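Local coordinates for DNA/RNA-binding protein Alba (PDB 4Z9E) that probably binds double-stranded DNA tightly but without sequence specificity and takes part in compacting the archaeal chromosome, at residues I34-K39 / S81-T86. Residues are numbered along the deposited sequence; the frame is centred on the assembly and turned at random.
Sequences IKARGK and SSIEIT
Strands 34-37 and 81-86 run antiparallel, and I34 and A36 form the hydrogen-bonded pairs with I85 and I83. I34 and I85 each give their N-H to the other's carbonyl, nearly straight, with I34 N to I85 O at 2.7 Å. A36 and I83 pair in the same way, and G38 N bonds to S81 O at 2.9 Å. The side chains of I34, A36, I83 and I85 share one face. I34 CB and I85 CB meet at 4.3 Å. Helix 41-55 covers I34 and A36, while I85 also packs on L66 of the second subunit. K35, R37, S82 and E84 occupy the other face. K35 has CG anti to the backbone N (chi1 -177°), and the chain beyond bends across toward 81-86. K35 CD passes E84 CB at 3.9 Å, and K35 CE lies 3.3 Å from S82 OG. NZ forms a salt bridge with E69, to which S82 OG makes a weak hydrogen bond. An alanine at K35 would probably leave E69 without this charge partner and take away the CE packing on S82 OG. This central strand pair of the Alba fold thus joins an apolar face, turned to helix and partner subunit, to a polar one.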
ATOM      1  N   ILE A  34       2.767  -8.657  -7.591  1.00 53.78           N
ATOM      2  CA  ILE A  34       1.369  -8.484  -7.254  1.00 53.79           C
ATOM      3  C   ILE A  34       0.985  -7.031  -7.542  1.00 55.11           C
ATOM      4  O   ILE A  34       1.692  -6.104  -7.129  1.00 57.91           O
ATOM      5  CB  ILE A  34       1.131  -8.803  -5.766  1.00 54.68           C
ATOM      6  CG1 ILE A  34       1.582 -10.234  -5.459  1.00 55.21           C
ATOM      7  CG2 ILE A  34      -0.326  -8.576  -5.401  1.00 52.71           C
ATOM      8  CD1 ILE A  34       1.972 -10.458  -4.012  1.00 55.67           C
ATOM      9  N   LYS A  35      -0.143  -6.838  -8.214  1.00 52.10           N
ATOM     10  CA  LYS A  35      -0.571  -5.521  -8.677  1.00 52.07           C
ATOM     11  C   LYS A  35      -2.035  -5.284  -8.344  1.00 49.21           C
ATOM     12  O   LYS A  35      -2.856  -6.156  -8.557  1.00 51.73           O
ATOM     13  CB  LYS A  35      -0.343  -5.400 -10.194  1.00 58.39           C
ATOM     14  CG  LYS A  35      -0.684  -4.041 -10.794  1.00 74.64           C
ATOM     15  CD  LYS A  35       0.489  -3.049 -10.766  1.00 84.38           C
ATOM     16  CE  LYS A  35       0.038  -1.608 -10.481  1.00 75.77           C
ATOM     17  NZ  LYS A  35      -1.168  -1.171 -11.254  1.00 79.77           N
ATOM     18  N   ALA A  36      -2.357  -4.102  -7.817  1.00 48.23           N
ATOM     19  CA  ALA A  36      -3.732  -3.729  -7.524  1.00 43.98           C
ATOM     20  C   ALA A  36      -3.949  -2.215  -7.617  1.00 46.21           C
ATOM     21  O   ALA A  36      -2.998  -1.445  -7.513  1.00 45.59           O
ATOM     22  CB  ALA A  36      -4.120  -4.217  -6.128  1.00 46.44           C
ATOM     23  N   ARG A  37      -5.209  -1.803  -7.745  1.00 44.44           N
ATOM     24  CA  ARG A  37      -5.604  -0.415  -7.893  1.00 47.15           C
ATOM     25  C   ARG A  37      -6.757  -0.094  -6.949  1.00 44.28           C
ATOM     26  O   ARG A  37      -7.618  -0.942  -6.686  1.00 39.46           O
ATOM     27  CB  ARG A  37      -6.133  -0.156  -9.312  1.00 52.92           C
ATOM     28  CG  ARG A  37      -5.203  -0.457 -10.465  1.00 60.89           C
ATOM     29  CD  ARG A  37      -5.703   0.337 -11.661  1.00 72.15           C
ATOM     30  NE  ARG A  37      -5.756  -0.438 -12.890  1.00 77.75           N
ATOM     31  CZ  ARG A  37      -6.717  -1.314 -13.183  1.00 86.55           C
ATOM     32  NH1 ARG A  37      -7.703  -1.542 -12.322  1.00 83.20           N
ATOM     33  NH2 ARG A  37      -6.690  -1.972 -14.340  1.00 88.48           N
ATOM     34  N   GLY A  38      -6.800   1.158  -6.492  1.00 44.98           N
ATOM     35  CA  GLY A  38      -7.916   1.650  -5.703  1.00 45.39           C
ATOM     36  C   GLY A  38      -8.089   0.936  -4.371  1.00 45.40           C
ATOM     37  O   GLY A  38      -7.134   0.715  -3.649  1.00 43.94           O
ATOM     38  N   LYS A  39      -9.332   0.598  -4.059  1.00 48.92           N
ATOM     39  CA  LYS A  39      -9.700  -0.064  -2.829  1.00 51.12           C
ATOM     40  C   LYS A  39      -8.892  -1.339  -2.591  1.00 51.64           C
ATOM     41  O   LYS A  39      -8.430  -1.575  -1.470  1.00 52.82           O
ATOM     42  CB  LYS A  39     -11.197  -0.355  -2.817  1.00 59.68           C
ATOM     43  CG  LYS A  39     -12.074   0.888  -2.756  1.00 78.17           C
ATOM     44  CD  LYS A  39     -13.560   0.516  -2.772  1.00 89.32           C
ATOM     45  CE  LYS A  39     -14.473   1.742  -2.687  1.00 83.77           C
ATOM     46  NZ  LYS A  39     -15.916   1.351  -2.728  1.00 83.89           N
ATOM     47  N   SER A  81      -4.988   5.311  -7.435  1.00 50.25           N
ATOM     48  CA  SER A  81      -3.719   4.827  -6.875  1.00 46.92           C
ATOM     49  C   SER A  81      -3.460   3.353  -7.254  1.00 48.80           C
ATOM     50  O   SER A  81      -4.383   2.547  -7.423  1.00 44.17           O
ATOM     51  CB  SER A  81      -3.737   4.948  -5.353  1.00 51.10           C
ATOM     52  OG  SER A  81      -3.572   6.287  -4.904  1.00 56.97           O
ATOM     53  N   SER A  82      -2.191   2.995  -7.374  1.00 48.73           N
ATOM     54  CA  SER A  82      -1.840   1.636  -7.702  1.00 48.85           C
ATOM     55  C   SER A  82      -0.597   1.180  -6.922  1.00 49.56           C
ATOM     56  O   SER A  82       0.255   2.002  -6.532  1.00 47.47           O
ATOM     57  CB  SER A  82      -1.642   1.491  -9.214  1.00 49.50           C
ATOM     58  OG  SER A  82      -0.276   1.571  -9.540  1.00 53.62           O
ATOM     59  N   ILE A  83      -0.504  -0.125  -6.686  1.00 45.78           N
ATOM     60  CA  ILE A  83       0.657  -0.694  -6.013  1.00 45.79           C
ATOM     61  C   ILE A  83       1.134  -1.867  -6.841  1.00 47.22           C
ATOM     62  O   ILE A  83       0.340  -2.559  -7.476  1.00 45.32           O
ATOM     63  CB  ILE A  83       0.378  -1.089  -4.546  1.00 40.10           C
ATOM     64  CG1 ILE A  83       1.665  -1.494  -3.830  1.00 44.81           C
ATOM     65  CG2 ILE A  83      -0.604  -2.233  -4.481  1.00 44.55           C
ATOM     66  CD1 ILE A  83       1.521  -1.679  -2.327  1.00 41.81           C
ATOM     67  N   GLU A  84       2.449  -2.037  -6.853  1.00 49.45           N
ATOM     68  CA  GLU A  84       3.098  -3.167  -7.461  1.00 52.75           C
ATOM     69  C   GLU A  84       4.052  -3.668  -6.392  1.00 52.09           C
ATOM     70  O   GLU A  84       4.921  -2.911  -5.934  1.00 52.06           O
ATOM     71  CB  GLU A  84       3.841  -2.715  -8.713  1.00 59.91           C
ATOM     72  CG  GLU A  84       4.687  -3.760  -9.413  1.00 73.05           C
ATOM     73  CD  GLU A  84       5.526  -3.170 -10.552  1.00 89.52           C
ATOM     74  OE1 GLU A  84       4.987  -2.357 -11.352  1.00 97.08           O
ATOM     75  OE2 GLU A  84       6.731  -3.514 -10.655  1.00 90.76           O
ATOM     76  N   ILE A  85       3.846  -4.917  -5.958  1.00 53.24           N
ATOM     77  CA  ILE A  85       4.694  -5.583  -4.948  1.00 53.33           C
ATOM     78  C   ILE A  85       5.454  -6.754  -5.580  1.00 56.59           C
ATOM     79  O   ILE A  85       4.844  -7.691  -6.130  1.00 58.92           O
ATOM     80  CB  ILE A  85       3.874  -6.114  -3.743  1.00 51.88           C
ATOM     81  CG1 ILE A  85       2.984  -5.030  -3.147  1.00 51.42           C
ATOM     82  CG2 ILE A  85       4.779  -6.653  -2.651  1.00 48.87           C
ATOM     83  CD1 ILE A  85       1.847  -5.582  -2.307  1.00 45.82           C
ATOM     84  N   THR A  86       6.780  -6.696  -5.497  1.00 56.51           N
ATOM     85  CA  THR A  86       7.649  -7.747  -6.021  1.00 57.57           C
ATOM     86  C   THR A  86       8.140  -8.649  -4.899  1.00 50.16           C
ATOM     87  O   THR A  86       8.779  -8.175  -3.975  1.00 57.12           O
ATOM     88  CB  THR A  86       8.886  -7.151  -6.742  1.00 54.71           C
ATOM     89  OG1 THR A  86       8.439  -6.282  -7.774  1.00 57.41           O
ATOM     90  CG2 THR A  86       9.758  -8.236  -7.361  1.00 51.69           C
TER